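Local coordinates for Ice-binding protein isoform1a (Antarctomyces psychrotrophicus, PDB 7BWX) that binds ice as an antifreeze protein built on a right-handed beta-helix, apparently matching specific water molecules in the ice prism planes, at residues 19-22 against 23-27; 45-49 against 50-54; 173-176 against 177-181. The protein carries 1 engineered substitution. All blocks are in the same frame, centred on the assembly; numbering follows the deposited sequence.

Contact 1 (19-22 against 23-27); sequences ALAP and QGVAN
Ala21 and Gly24 face each other across a tight reversal of the chain, and their nearest approach is Ala21 CB to Gly24 O, 3.3 Å. The methyl sits against the carbonyl oxygen and also turns toward the next side chain along, with 4.4 Å between Ala21 CB and Val25 CG2, a loose apolar touch. The polar tie alongside is weak: Gly24 N reaches Ala21 O at 3.4 Å, long for a hydrogen bond although its N-H points almost straight at the oxygen (166°). That bond closes a type I beta turn, with Pro22 and Gln23 at its two corners. The proline ring suits the first corner, since it holds phi at -63°. Gly24 leaves the turn with a positive phi of 112°, where a side chain would be jammed against the preceding carbonyl oxygen. The turn is a corner of the right-handed beta-helix, taking the chain from strand 19-20 on one face to strand 25-28 on another. On its outer side Gln23 folds back over the proline: a bend at its second torsion brings its amide close, and Gln23 NE2 lies 3.6 Å from Pro22 CB. Further out, Pro22 O accepts hydrogen bonds from both Thr40 OG1 and Thr42 OG1, while Gln23 OE1 has a weak one with Thr42 OG1. Ala21 packs on Val197 and Val25 on Leu199, both from strand 197-200, and Pro22 rests on Phe67 of helix 61-79.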
loop_
_atom_site.group_PDB
_atom_site.type_symbol
_atom_site.label_atom_id
_atom_site.label_comp_id
_atom_site.label_asym_id
_atom_site.label_seq_id
_atom_site.Cartn_x
_atom_site.Cartn_y
_atom_site.Cartn_z
ATOM N N ALA A 19 8.342 -0.276 3.561
ATOM C CA ALA A 19 8.634 -1.007 2.315
ATOM C C ALA A 19 9.142 -2.392 2.716
ATOM O O ALA A 19 10.125 -2.525 3.512
ATOM C CB ALA A 19 9.620 -0.279 1.462
ATOM N N LEU A 20 8.488 -3.391 2.168
ATOM C CA LEU A 20 8.854 -4.805 2.397
ATOM C C LEU A 20 8.712 -5.535 1.066
ATOM O O LEU A 20 7.654 -5.405 0.390
ATOM C CB LEU A 20 7.932 -5.377 3.464
ATOM C CG LEU A 20 8.148 -6.841 3.776
ATOM C CD1 LEU A 20 9.497 -7.031 4.428
ATOM C CD2 LEU A 20 6.991 -7.308 4.654
ATOM N N ALA A 21 9.794 -6.141 0.601
ATOM C CA ALA A 21 9.752 -6.831 -0.699
ATOM C C ALA A 21 10.761 -7.944 -0.658
ATOM O O ALA A 21 11.935 -7.697 -0.419
ATOM C CB ALA A 21 10.056 -5.886 -1.792
ATOM N N PRO A 22 10.332 -9.170 -0.985
ATOM C CA PRO A 22 11.258 -10.285 -0.885
ATOM C C PRO A 22 12.435 -10.121 -1.849
ATOM O O PRO A 22 13.593 -10.377 -1.460
ATOM C CB PRO A 22 10.394 -11.484 -1.218
ATOM C CG PRO A 22 9.168 -10.925 -1.927
ATOM C CD PRO A 22 8.970 -9.534 -1.370
ATOM N N GLN A 23 12.165 -9.685 -3.074
ATOM C CA GLN A 23 13.185 -9.644 -4.138
ATOM C C GLN A 23 13.752 -8.229 -4.322
ATOM O O GLN A 23 14.260 -7.927 -5.430
ATOM C CB GLN A 23 12.630 -10.254 -5.427
ATOM C CG GLN A 23 12.140 -11.698 -5.315
ATOM C CD GLN A 23 12.905 -12.650 -4.434
ATOM O OE1 GLN A 23 14.147 -12.724 -4.433
ATOM N NE2 GLN A 23 12.149 -13.427 -3.678
ATOM N N GLY A 24 13.722 -7.400 -3.278
ATOM C CA GLY A 24 14.581 -6.226 -3.198
ATOM C C GLY A 24 13.806 -4.910 -3.284
ATOM O O GLY A 24 12.622 -4.910 -3.695
ATOM N N VAL A 25 14.468 -3.839 -2.891
ATOM C CA VAL A 25 13.967 -2.447 -3.024
ATOM C C VAL A 25 15.027 -1.714 -3.832
ATOM O O VAL A 25 16.234 -1.809 -3.483
ATOM C CB VAL A 25 13.742 -1.788 -1.658
ATOM C CG1 VAL A 25 13.224 -0.382 -1.854
ATOM C CG2 VAL A 25 12.812 -2.565 -0.769
ATOM N N ALA A 26 14.633 -1.136 -4.944
ATOM C CA ALA A 26 15.524 -0.417 -5.864
ATOM C C ALA A 26 15.070 1.045 -5.843
ATOM O O ALA A 26 13.970 1.295 -6.321
ATOM C CB ALA A 26 15.447 -0.984 -7.270
ATOM N N ASN A 27 15.912 1.943 -5.356
ATOM C CA ASN A 27 15.588 3.372 -5.178
ATOM C C ASN A 27 16.423 4.244 -6.109
ATOM O O ASN A 27 17.646 4.046 -6.195
ATOM C CB ASN A 27 15.819 3.811 -3.723
ATOM C CG ASN A 27 15.544 5.283 -3.529
ATOM O OD1 ASN A 27 16.483 6.129 -3.371
ATOM N ND2 ASN A 27 14.294 5.614 -3.718
#

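Contact 2 (45-49 against 50-54); sequences TGFPP and GLITG
Gly46 and Gly50 are joined through the backbone: Gly50 N donates to Gly46 O at 2.8 Å, in the carbonyl plane, closing a five-residue turn. Inside it the peptides before Pro48 and Pro49 are both cis, which curls the chain sharply. Gly50 O is approached by two CA-H groups, with Phe47 CA and Pro48 CA each 3.4 Å from it. The Phe47 ring comes obliquely against the turn, its CD2 3.3 Å from Gly50 C, so close that any CB on Gly50 would run into the ring. Leu51 CA meets the ring at its edge, in plane. Farther along, Phe47 CE2 touches Ile52 CG2 at 3.9 Å, the two side chains crossing at about a right angle; chi1 of Ile52 is off the staggered values at 97°, which leaves CG2 roughly opposite its carbonyl carbon and turned to the ring. A serine in place of Phe47 would probably open a gap beside Gly50 and leave Ile52 CG2 without its partner in the loop. This surface loop lies between strands 36-39 and 51-52 of the beta-solenoid. Phe47 also packs on Val25 and Asn27 of strand 25-28, and with Ile52 it reaches Met37 of strand 36-39.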
loop_
_atom_site.group_PDB
_atom_site.type_symbol
_atom_site.label_atom_id
_atom_site.label_comp_id
_atom_site.label_asym_id
_atom_site.label_seq_id
_atom_site.Cartn_x
_atom_site.Cartn_y
_atom_site.Cartn_z
ATOM N N THR A 45 19.106 -1.275 -3.185
ATOM C CA THR A 45 20.027 -0.356 -3.887
ATOM C C THR A 45 19.437 1.040 -3.838
ATOM O O THR A 45 18.192 1.161 -3.757
ATOM C CB THR A 45 20.272 -0.761 -5.347
ATOM O OG1 THR A 45 19.012 -0.845 -6.029
ATOM C CG2 THR A 45 20.812 -2.148 -5.428
ATOM N N GLY A 46 20.317 2.041 -3.843
ATOM C CA GLY A 46 19.879 3.456 -3.886
ATOM C C GLY A 46 19.661 4.077 -2.519
ATOM O O GLY A 46 19.056 5.165 -2.455
ATOM N N PHE A 47 20.231 3.492 -1.472
ATOM C CA PHE A 47 20.282 4.061 -0.118
ATOM C C PHE A 47 21.744 4.128 0.314
ATOM O O PHE A 47 22.270 3.116 0.765
ATOM C CB PHE A 47 19.460 3.203 0.839
ATOM C CG PHE A 47 17.996 3.100 0.498
ATOM C CD1 PHE A 47 17.557 2.182 -0.429
ATOM C CD2 PHE A 47 17.063 3.925 1.128
ATOM C CE1 PHE A 47 16.206 2.090 -0.747
ATOM C CE2 PHE A 47 15.713 3.830 0.806
ATOM C CZ PHE A 47 15.293 2.932 -0.152
ATOM N N PRO A 48 22.460 5.283 0.233
ATOM C CA PRO A 48 21.950 6.569 -0.268
ATOM C C PRO A 48 21.807 6.608 -1.780
ATOM O O PRO A 48 22.336 5.719 -2.479
ATOM C CB PRO A 48 23.033 7.583 0.215
ATOM C CG PRO A 48 24.289 6.767 0.231
ATOM C CD PRO A 48 23.857 5.389 0.698
ATOM N N PRO A 49 21.095 7.591 -2.372
ATOM C CA PRO A 49 20.598 8.805 -1.694
ATOM C C PRO A 49 19.295 8.682 -0.888
ATOM O O PRO A 49 18.960 9.555 -0.098
ATOM C CB PRO A 49 20.399 9.759 -2.886
ATOM C CG PRO A 49 19.984 8.825 -3.998
ATOM C CD PRO A 49 20.915 7.649 -3.834
ATOM N N GLY A 50 18.607 7.553 -1.002
ATOM C CA GLY A 50 17.465 7.262 -0.146
ATOM C C GLY A 50 17.882 7.140 1.286
ATOM O O GLY A 50 19.048 6.791 1.573
ATOM N N LEU A 51 16.949 7.352 2.195
ATOM C CA LEU A 51 17.221 6.932 3.570
ATOM C C LEU A 51 15.997 6.400 4.277
ATOM O O LEU A 51 14.841 6.639 3.833
ATOM C CB LEU A 51 17.842 8.098 4.312
ATOM C CG LEU A 51 16.975 9.301 4.562
ATOM C CD1 LEU A 51 16.285 9.197 5.888
ATOM C CD2 LEU A 51 17.893 10.514 4.652
ATOM N N ILE A 52 16.244 5.659 5.332
ATOM C CA ILE A 52 15.128 5.147 6.149
ATOM C C ILE A 52 15.374 5.581 7.574
ATOM O O ILE A 52 16.545 5.593 8.004
ATOM C CB ILE A 52 14.947 3.626 5.997
ATOM C CG1 ILE A 52 15.603 2.842 7.100
ATOM C CG2 ILE A 52 15.407 3.157 4.637
ATOM C CD1 ILE A 52 15.087 1.453 7.165
ATOM N N THR A 53 14.300 5.846 8.297
ATOM C CA THR A 53 14.424 6.373 9.662
ATOM C C THR A 53 14.109 5.245 10.621
ATOM O O THR A 53 14.301 5.452 11.793
ATOM C CB THR A 53 13.519 7.601 9.816
ATOM O OG1 THR A 53 12.158 7.204 9.628
ATOM C CG2 THR A 53 13.897 8.638 8.796
ATOM N N GLY A 54 13.533 4.133 10.150
ATOM C CA GLY A 54 13.256 3.002 11.054
ATOM C C GLY A 54 14.388 2.007 10.965
ATOM O O GLY A 54 15.505 2.396 10.648
#

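Contact 3 (173-176 against 177-181); sequences VIAN and ALIAA
Ala175 and Ile179 make the tightest apolar touch here, with 3.5 Å between Ala175 CB and Ile179 CG1. From there the isoleucine chain runs on toward Val173, where its CD1 ends 3.7 Å from Val173 CG1. The two side chains meet at a slant, the end of the isoleucine chain against one methyl of the valine. Ile179 can lie along both residues because its CG1 stands anti to its own carbonyl carbon (chi1 -59°) and the chain then extends almost fully to CD1. On the other side Val173 offers CG1, the methyl anti to its backbone N. Val173, Ala175 and Ile179 are all buried, and their side chains fill the inside of the bend with hydrocarbon.

Contacts between side chain and backbone carbonyl are looser. Ile179 CD1 passes 3.8 Å from Val173 O, and Ala175 CB lies 4.0 Å from Leu178 O, so these oxygens border the apolar cluster without being bonded to it.

The bend itself, at Asn176 and Ala177, contains no backbone hydrogen bond between 173-176 and 177-181, and its polar ties run to other parts of the chain. Ala175 O accepts a hydrogen bond from Arg71 NH1, and Leu178 N has one with Ser160 OG. The bend is thus tied on its two arms, to the helix and to a loop.

In the beta-helix this is a corner between two faces. Strand 172-175 lies between 153-157 and 186-192, all parallel, and Val173 and Ala175 pack on Trp155 and Val157. Ile174, turned the opposite way, meets Arg71, Ala73 and Phe74 of helix 61-79. Past the corner, strand 179-181 runs between 161-163 and 197-200, with Ala181 against Leu199.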
loop_
_atom_site.group_PDB
_atom_site.type_symbol
_atom_site.label_atom_id
_atom_site.label_comp_id
_atom_site.label_asym_id
_atom_site.label_seq_id
_atom_site.Cartn_x
_atom_site.Cartn_y
_atom_site.Cartn_z
ATOM N N VAL A 173 -0.706 -0.888 1.050
ATOM C CA VAL A 173 -0.676 -1.474 -0.286
ATOM C C VAL A 173 -0.052 -2.851 -0.102
ATOM O O VAL A 173 1.132 -2.914 0.193
ATOM C CB VAL A 173 0.102 -0.621 -1.286
ATOM C CG1 VAL A 173 0.079 -1.273 -2.658
ATOM C CG2 VAL A 173 -0.426 0.825 -1.361
ATOM N N ILE A 174 -0.852 -3.894 -0.300
ATOM C CA ILE A 174 -0.413 -5.311 -0.250
ATOM C C ILE A 174 -0.590 -5.888 -1.643
ATOM O O ILE A 174 -1.703 -6.179 -2.058
ATOM C CB ILE A 174 -1.166 -6.077 0.827
ATOM C CG1 ILE A 174 -1.305 -5.245 2.100
ATOM C CG2 ILE A 174 -0.447 -7.391 1.056
ATOM C CD1 ILE A 174 -1.996 -6.005 3.237
ATOM N N ALA A 175 0.473 -5.850 -2.414
ATOM C CA ALA A 175 0.449 -6.302 -3.810
ATOM C C ALA A 175 0.962 -7.741 -3.920
ATOM O O ALA A 175 1.942 -8.085 -3.275
ATOM C CB ALA A 175 1.298 -5.393 -4.637
ATOM N N ASN A 176 0.387 -8.494 -4.841
ATOM C CA ASN A 176 0.808 -9.879 -5.133
ATOM C C ASN A 176 2.202 -9.870 -5.738
ATOM O O ASN A 176 2.993 -10.757 -5.418
ATOM C CB ASN A 176 -0.163 -10.510 -6.089
ATOM C CG ASN A 176 0.084 -11.994 -6.230
ATOM O OD1 ASN A 176 -0.040 -12.699 -5.246
ATOM N ND2 ASN A 176 0.457 -12.420 -7.430
ATOM N N ALA A 177 2.513 -8.866 -6.546
ATOM C CA ALA A 177 3.787 -8.780 -7.281
ATOM C C ALA A 177 4.430 -7.395 -7.037
ATOM O O ALA A 177 4.772 -7.115 -5.893
ATOM C CB ALA A 177 3.515 -9.086 -8.711
ATOM N N LEU A 178 4.633 -6.596 -8.071
ATOM C CA LEU A 178 5.521 -5.412 -8.026
ATOM C C LEU A 178 4.763 -4.233 -7.418
ATOM O O LEU A 178 3.549 -4.118 -7.694
ATOM C CB LEU A 178 5.930 -5.046 -9.448
ATOM C CG LEU A 178 6.985 -3.943 -9.566
ATOM C CD1 LEU A 178 8.322 -4.495 -9.090
ATOM C CD2 LEU A 178 7.118 -3.454 -11.013
ATOM N N ILE A 179 5.473 -3.380 -6.664
ATOM C CA ILE A 179 4.964 -2.020 -6.332
ATOM C C ILE A 179 5.973 -1.045 -6.875
ATOM O O ILE A 179 7.118 -1.106 -6.450
ATOM C CB ILE A 179 4.685 -1.797 -4.845
ATOM C CG1 ILE A 179 3.662 -2.780 -4.324
ATOM C CG2 ILE A 179 4.199 -0.358 -4.595
ATOM C CD1 ILE A 179 3.473 -2.753 -2.843
ATOM N N ALA A 180 5.545 -0.149 -7.761
ATOM C CA ALA A 180 6.393 0.918 -8.339
ATOM C C ALA A 180 5.801 2.270 -7.919
ATOM O O ALA A 180 4.654 2.564 -8.255
ATOM C CB ALA A 180 6.485 0.780 -9.816
ATOM N N ALA A 181 6.562 3.032 -7.141
ATOM C CA ALA A 181 6.213 4.410 -6.776
ATOM C C ALA A 181 7.030 5.326 -7.686
ATOM O O ALA A 181 8.271 5.353 -7.606
ATOM C CB ALA A 181 6.440 4.582 -5.307
#

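In the fold
Contacts 1 and 3 turn corners of the same kind: in each, an alanine meets a beta-branched residue four positions later as the chain passes between two solenoid faces. Their centres are about 10 Å apart and their nearest atoms about 6 Å, without touching; strands 186-192 and 197-200 run between them, pairing with both. Contact 2 lies farther out, its centre about 19 Å from that of contact 3 and about 12 Å from that of contact 1. It does touch contact 1. Asn27 N probably hydrogen-bonds to Thr45 O at 2.9 Å. Thr45 N probably does the same to Val25 O, also at 2.9 Å. Asn27 CB packs on Phe47 CE1 at 3.5 Å. The 45-49 loop thus runs along the edge of strand 25-28.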